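Local coordinates for protein tyrosyl-tRNA synthetase (Pyrococcus horikoshii, PDB 2CYC) that catalyses the ATP-dependent attachment of tyrosine to its cognate tRNA, probably by way of a tyrosyl-adenylate intermediate, and works as a homodimer, at residues A[34-39]-A[59-64]; A[67-72]-A[177-182]. All coordinates share one frame; numbering follows the deposited sequence.

Interaction 1: residues A[34-39]-A[59-64]; sequences LQHYIG and ADFQKA. With TYR (tyrosine), chain C.
H36, near the start of strand 36-40, meets F61, in the last turn of helix 48-63, in a buried contact that joins sheet to helix through two aromatic side chains. The CB of H36 leaves the strand toward the helix, and from there the imidazole runs roughly at right angles to the F61 side chain. H36 CG is 4.1 Å from F61 CD2. The next atom out makes the closest touch: H36 CD2 lies 3.3 Å from F61 CD2 and 3.5 Å from F61 CE2. Beyond it, H36 NE2 is 3.8 Å from F61 CD2. The ring planes are inclined at 49° with centroids 5.2 Å apart, an oblique meeting. Both imidazole nitrogens are satisfied despite burial. ND1 accepts the backbone N-H of R69, which makes NE2 the probable carrier of the ring proton in its hydrogen bond to H185 ND1; together these two bonds fix the rotation of the ring. F61 holds its CG anti to the carbonyl carbon (chi1 -62°), presenting the CD2-CE2 side of the ring to the histidine, and it also meets H185 edge-to-face. Y37 points away from the helix, toward the substrate. Y37 OH lies 2.8 Å from the OH of the bound tyrosine, a hydrogen bond whose proton may be shared with another acceptor, and the ligand oxygen lies at the edge of the Y37 ring, near its plane. Further along, G39 O comes within 3.4 Å of CD1 of the ligand. One strand thus turns a histidine to the helix and a tyrosine to the pocket, within the beta-alpha-beta unit formed by strand 36-40, helix 48-63 and strand 69-72 in the Rossmann-fold catalytic domain of a class I aminoacyl-tRNA synthetase.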
loop_
_atom_site.group_PDB
_atom_site.type_symbol
_atom_site.label_atom_id
_atom_site.label_comp_id
_atom_site.label_asym_id
_atom_site.label_seq_id
_atom_site.Cartn_x
_atom_site.Cartn_y
_atom_site.Cartn_z
ATOM N N LEU A 34 5.891 21.889 18.003
ATOM C CA LEU A 34 6.764 22.146 16.865
ATOM C C LEU A 34 7.728 20.980 16.671
ATOM O O LEU A 34 8.822 20.953 17.240
ATOM C CB LEU A 34 7.549 23.453 17.079
ATOM C CG LEU A 34 6.674 24.703 17.241
ATOM C CD1 LEU A 34 7.518 25.912 17.615
ATOM C CD2 LEU A 34 5.924 24.949 15.953
ATOM N N GLN A 35 7.299 20.005 15.879
ATOM C CA GLN A 35 8.125 18.850 15.610
ATOM C C GLN A 35 8.482 18.856 14.138
ATOM O O GLN A 35 7.612 18.789 13.270
ATOM C CB GLN A 35 7.383 17.556 15.957
ATOM C CG GLN A 35 8.116 16.293 15.532
ATOM C CD GLN A 35 9.357 16.029 16.360
ATOM O OE1 GLN A 35 10.498 16.112 15.874
ATOM N NE2 GLN A 35 9.142 15.711 17.623
ATOM N N HIS A 36 9.773 18.949 13.868
ATOM C CA HIS A 36 10.257 18.943 12.509
ATOM C C HIS A 36 10.802 17.563 12.183
ATOM O O HIS A 36 10.969 16.712 13.060
ATOM C CB HIS A 36 11.381 19.991 12.341
ATOM C CG HIS A 36 12.450 19.596 11.363
ATOM N ND1 HIS A 36 13.332 18.563 11.602
ATOM C CD2 HIS A 36 12.786 20.103 10.151
ATOM C CE1 HIS A 36 14.169 18.454 10.584
ATOM N NE2 HIS A 36 13.861 19.377 9.690
ATOM N N TYR A 37 11.055 17.368 10.897
ATOM C CA TYR A 37 11.681 16.177 10.385
ATOM C C TYR A 37 12.004 16.410 8.920
ATOM O O TYR A 37 11.419 17.275 8.261
ATOM C CB TYR A 37 10.773 14.944 10.541
ATOM C CG TYR A 37 10.148 14.406 9.260
ATOM C CD1 TYR A 37 10.330 13.069 8.876
ATOM C CD2 TYR A 37 9.309 15.208 8.474
ATOM C CE1 TYR A 37 9.679 12.543 7.751
ATOM C CE2 TYR A 37 8.657 14.696 7.344
ATOM C CZ TYR A 37 8.839 13.366 6.995
ATOM O OH TYR A 37 8.133 12.852 5.936
ATOM N N ILE A 38 12.973 15.650 8.439
ATOM C CA ILE A 38 13.343 15.650 7.037
ATOM C C ILE A 38 13.876 14.238 6.827
ATOM O O ILE A 38 14.746 13.761 7.571
ATOM C CB ILE A 38 14.391 16.763 6.645
ATOM C CG1 ILE A 38 14.777 16.577 5.171
ATOM C CG2 ILE A 38 15.626 16.732 7.552
ATOM C CD1 ILE A 38 15.504 17.778 4.548
ATOM N N GLY A 39 13.295 13.551 5.853
ATOM C CA GLY A 39 13.693 12.186 5.576
ATOM C C GLY A 39 14.664 12.083 4.420
ATOM O O GLY A 39 14.675 12.920 3.515
ATOM N N ALA A 59 19.682 23.887 11.519
ATOM C CA ALA A 59 20.275 24.859 12.435
ATOM C C ALA A 59 19.304 26.013 12.668
ATOM O O ALA A 59 19.106 26.443 13.808
ATOM C CB ALA A 59 21.605 25.397 11.870
ATOM N N ASP A 60 18.707 26.521 11.591
ATOM C CA ASP A 60 17.752 27.623 11.714
ATOM C C ASP A 60 16.558 27.228 12.570
ATOM O O ASP A 60 16.119 27.998 13.438
ATOM C CB ASP A 60 17.219 28.067 10.344
ATOM C CG ASP A 60 18.292 28.660 9.456
ATOM O OD1 ASP A 60 19.304 29.172 9.982
ATOM O OD2 ASP A 60 18.111 28.633 8.223
ATOM N N PHE A 61 16.026 26.034 12.315
ATOM C CA PHE A 61 14.858 25.566 13.046
ATOM C C PHE A 61 15.132 25.463 14.547
ATOM O O PHE A 61 14.304 25.883 15.360
ATOM C CB PHE A 61 14.358 24.213 12.487
ATOM C CG PHE A 61 13.907 24.269 11.033
ATOM C CD1 PHE A 61 13.299 25.417 10.514
ATOM C CD2 PHE A 61 14.069 23.166 10.195
ATOM C CE1 PHE A 61 12.857 25.466 9.182
ATOM C CE2 PHE A 61 13.632 23.200 8.853
ATOM C CZ PHE A 61 13.023 24.356 8.347
ATOM N N GLN A 62 16.289 24.914 14.912
ATOM C CA GLN A 62 16.648 24.774 16.319
ATOM C C GLN A 62 16.605 26.154 16.989
ATOM O O GLN A 62 16.035 26.304 18.073
ATOM C CB GLN A 62 18.061 24.174 16.475
ATOM C CG GLN A 62 18.236 22.730 15.983
ATOM C CD GLN A 62 19.623 22.162 16.320
ATOM O OE1 GLN A 62 20.649 22.802 16.079
ATOM N NE2 GLN A 62 19.650 20.957 16.874
ATOM N N LYS A 63 17.189 27.162 16.338
ATOM C CA LYS A 63 17.208 28.514 16.909
ATOM C C LYS A 63 15.824 29.118 17.075
ATOM O O LYS A 63 15.619 30.013 17.899
ATOM C CB LYS A 63 18.064 29.457 16.055
ATOM C CG LYS A 63 19.551 29.189 16.156
ATOM C CD LYS A 63 20.362 30.212 15.369
ATOM C CE LYS A 63 21.856 29.873 15.384
ATOM N NZ LYS A 63 22.156 28.558 14.739
ATOM N N ALA A 64 14.873 28.638 16.284
ATOM C CA ALA A 64 13.513 29.140 16.366
ATOM C C ALA A 64 12.739 28.373 17.438
ATOM O O ALA A 64 11.570 28.645 17.672
ATOM C CB ALA A 64 12.817 28.983 15.014
HETATM N N TYR C . 11.477 10.820 -0.718
HETATM C CA TYR C . 12.668 11.384 -0.014
HETATM C C TYR C . 13.855 11.486 -0.970
HETATM O O TYR C . 13.754 10.954 -2.097
HETATM C CB TYR C . 13.039 10.501 1.188
HETATM C CG TYR C . 11.972 10.464 2.265
HETATM C CD1 TYR C . 11.583 11.627 2.930
HETATM C CD2 TYR C . 11.351 9.265 2.622
HETATM C CE1 TYR C . 10.591 11.597 3.926
HETATM C CE2 TYR C . 10.373 9.222 3.615
HETATM C CZ TYR C . 9.993 10.387 4.260
HETATM O OH TYR C . 9.012 10.336 5.235
HETATM O OXT TYR C . 14.873 12.090 -0.580
#

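Interaction 2: residues A[67-72]-A[177-182]; sequences KTRVFL and FYQGVT. With TYR (tyrosine), chain C.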
loop_
_atom_site.group_PDB
_atom_site.type_symbol
_atom_site.label_atom_id
_atom_site.label_comp_id
_atom_site.label_asym_id
_atom_site.label_seq_id
_atom_site.Cartn_x
_atom_site.Cartn_y
_atom_site.Cartn_z
ATOM N N LYS A 67 11.783 21.442 17.468
ATOM C CA LYS A 67 12.475 20.174 17.728
ATOM C C LYS A 67 12.756 19.507 16.380
ATOM O O LYS A 67 11.832 19.149 15.648
ATOM C CB LYS A 67 11.603 19.252 18.590
ATOM C CG LYS A 67 12.319 17.992 19.082
ATOM C CD LYS A 67 13.444 18.323 20.072
ATOM C CE LYS A 67 14.097 17.056 20.629
ATOM N NZ LYS A 67 15.389 17.337 21.338
ATOM N N THR A 68 14.032 19.333 16.075
ATOM C CA THR A 68 14.467 18.779 14.805
ATOM C C THR A 68 14.780 17.289 14.790
ATOM O O THR A 68 15.275 16.723 15.775
ATOM C CB THR A 68 15.689 19.569 14.290
ATOM O OG1 THR A 68 16.786 19.440 15.213
ATOM C CG2 THR A 68 15.320 21.049 14.153
ATOM N N ARG A 69 14.510 16.661 13.647
ATOM C CA ARG A 69 14.737 15.223 13.496
ATOM C C ARG A 69 15.156 14.819 12.091
ATOM O O ARG A 69 14.607 15.321 11.107
ATOM C CB ARG A 69 13.454 14.458 13.861
ATOM C CG ARG A 69 13.490 12.949 13.564
ATOM C CD ARG A 69 12.165 12.299 13.920
ATOM N NE ARG A 69 11.788 12.578 15.305
ATOM C CZ ARG A 69 10.686 12.118 15.896
ATOM N NH1 ARG A 69 10.432 12.432 17.160
ATOM N NH2 ARG A 69 9.838 11.341 15.234
ATOM N N VAL A 70 16.131 13.915 12.009
ATOM C CA VAL A 70 16.600 13.375 10.731
ATOM C C VAL A 70 15.992 11.967 10.674
ATOM O O VAL A 70 16.190 11.155 11.583
ATOM C CB VAL A 70 18.145 13.278 10.673
ATOM C CG1 VAL A 70 18.577 12.396 9.494
ATOM C CG2 VAL A 70 18.749 14.679 10.541
ATOM N N PHE A 71 15.238 11.710 9.610
ATOM C CA PHE A 71 14.538 10.448 9.381
ATOM C C PHE A 71 15.284 9.650 8.301
ATOM O O PHE A 71 15.359 10.081 7.143
ATOM C CB PHE A 71 13.111 10.783 8.921
ATOM C CG PHE A 71 12.180 9.602 8.822
ATOM C CD1 PHE A 71 11.647 9.015 9.971
ATOM C CD2 PHE A 71 11.756 9.141 7.572
ATOM C CE1 PHE A 71 10.698 7.992 9.881
ATOM C CE2 PHE A 71 10.807 8.114 7.465
ATOM C CZ PHE A 71 10.275 7.541 8.628
ATOM N N LEU A 72 15.832 8.495 8.690
ATOM C CA LEU A 72 16.584 7.627 7.781
ATOM C C LEU A 72 15.573 6.641 7.181
ATOM O O LEU A 72 15.161 5.671 7.831
ATOM C CB LEU A 72 17.679 6.897 8.569
ATOM C CG LEU A 72 18.523 7.813 9.471
ATOM C CD1 LEU A 72 19.274 7.004 10.533
ATOM C CD2 LEU A 72 19.493 8.613 8.620
ATOM N N PHE A 177 2.389 12.272 9.727
ATOM C CA PHE A 177 1.365 12.231 10.757
ATOM C C PHE A 177 1.660 11.303 11.915
ATOM O O PHE A 177 1.348 11.627 13.055
ATOM C CB PHE A 177 0.019 11.918 10.106
ATOM C CG PHE A 177 -0.438 13.008 9.189
ATOM C CD1 PHE A 177 -0.947 14.202 9.712
ATOM C CD2 PHE A 177 -0.253 12.903 7.816
ATOM C CE1 PHE A 177 -1.256 15.279 8.876
ATOM C CE2 PHE A 177 -0.558 13.976 6.966
ATOM C CZ PHE A 177 -1.059 15.168 7.500
ATOM N N TYR A 178 2.298 10.171 11.636
ATOM C CA TYR A 178 2.613 9.231 12.697
ATOM C C TYR A 178 3.586 9.812 13.725
ATOM O O TYR A 178 3.484 9.517 14.912
ATOM C CB TYR A 178 3.209 7.951 12.125
ATOM C CG TYR A 178 3.250 6.841 13.142
ATOM C CD1 TYR A 178 2.100 6.112 13.447
ATOM C CD2 TYR A 178 4.430 6.530 13.815
ATOM C CE1 TYR A 178 2.126 5.096 14.390
ATOM C CE2 TYR A 178 4.469 5.521 14.760
ATOM C CZ TYR A 178 3.312 4.806 15.037
ATOM O OH TYR A 178 3.353 3.778 15.938
ATOM N N GLN A 179 4.532 10.632 13.271
ATOM C CA GLN A 179 5.507 11.243 14.175
ATOM C C GLN A 179 5.032 12.604 14.710
ATOM O O GLN A 179 5.771 13.278 15.425
ATOM C CB GLN A 179 6.853 11.424 13.455
ATOM C CG GLN A 179 7.403 10.146 12.810
ATOM C CD GLN A 179 8.702 10.380 12.058
ATOM O OE1 GLN A 179 9.799 10.340 12.636
ATOM N NE2 GLN A 179 8.586 10.642 10.761
ATOM N N GLY A 180 3.808 12.997 14.359
ATOM C CA GLY A 180 3.263 14.274 14.801
ATOM C C GLY A 180 4.014 15.469 14.232
ATOM O O GLY A 180 4.119 16.512 14.876
ATOM N N VAL A 181 4.526 15.333 13.012
ATOM C CA VAL A 181 5.290 16.410 12.386
ATOM C C VAL A 181 4.461 17.643 11.988
ATOM O O VAL A 181 3.500 17.534 11.227
ATOM C CB VAL A 181 6.053 15.868 11.144
ATOM C CG1 VAL A 181 6.780 16.991 10.435
ATOM C CG2 VAL A 181 7.047 14.795 11.582
ATOM N N THR A 182 4.829 18.813 12.518
ATOM C CA THR A 182 4.124 20.059 12.195
ATOM C C THR A 182 4.996 20.935 11.292
ATOM O O THR A 182 4.515 21.894 10.690
ATOM C CB THR A 182 3.735 20.862 13.478
ATOM O OG1 THR A 182 4.880 20.998 14.329
ATOM C CG2 THR A 182 2.610 20.161 14.238
HETATM N N TYR C . 11.477 10.820 -0.718
HETATM C CA TYR C . 12.668 11.384 -0.014
HETATM C C TYR C . 13.855 11.486 -0.970
HETATM O O TYR C . 13.754 10.954 -2.097
HETATM C CB TYR C . 13.039 10.501 1.188
HETATM C CG TYR C . 11.972 10.464 2.265
HETATM C CD1 TYR C . 11.583 11.627 2.930
HETATM C CD2 TYR C . 11.351 9.265 2.622
HETATM C CE1 TYR C . 10.591 11.597 3.926
HETATM C CE2 TYR C . 10.373 9.222 3.615
HETATM C CZ TYR C . 9.993 10.387 4.260
HETATM O OH TYR C . 9.012 10.336 5.235
HETATM O OXT TYR C . 14.873 12.090 -0.580
#
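Q179 fits its amide between R69 and F71, and the contact is tightest at that amide. R69 NH2 donates to Q179 OE1 over 2.8 Å, with an N-H...O angle of 159°. The oxygen lies in the guanidinium plane, whereas the donor is tilted 32° from the plane of the amide carbonyl. The extended start of the arginine chain puts R69 CD 3.3 Å from Q179 OE1, and the bend at chi3 (-54°) then swings the guanidinium round so that NH2 meets the same oxygen. On the F71 side the amide meets the ring obliquely: Q179 NE2 is 3.5 Å from F71 CE1, and Q179 OE1 is 3.5 Å from F71 CD1. Across the ring, CD2 and CE2 approach the ligand obliquely, F71 CE2 lying 3.6 Å from the OH of the bound tyrosine. Strand 69-72 belongs to the parallel part of the Rossmann-type sheet, and Q179 follows the end of helix 164-178, whose D175 binds the tyrosine. The D175 carbonyl also takes a hydrogen bond from Q179 NE2, fixing the amide's orientation. Beyond Q179 the packing thins: G180, at positive phi, closes the helix with a Schellman motif and makes no contact with 67-72. R69 and Q179 are themselves partly exposed, and R69 extends to a salt bridge from NH1 to E117.

Overall arrangement
Interactions 1 and 2 adjoin, their centres 9 Å apart; strands 36-40 and 69-72 are neighbours in one sheet. The backbone of 34-39 is held from both segments of interaction 2: H36 N lies 2.7 Å from K67 O and Q35 O lies 2.9 Å from T182 N, both probable hydrogen bonds. The substrate joins the contacts too, since Y37 and F71 both reach its phenolic OH, while D175, Y168, Q172 and Q190 also hydrogen-bond the ligand. Q179 comes within about 4 Å of Y37, side chain to side chain, whereas the H36 side chain is about 12 Å from those of Q172 and Q190, leaving the H36-F61 pair well behind the pocket.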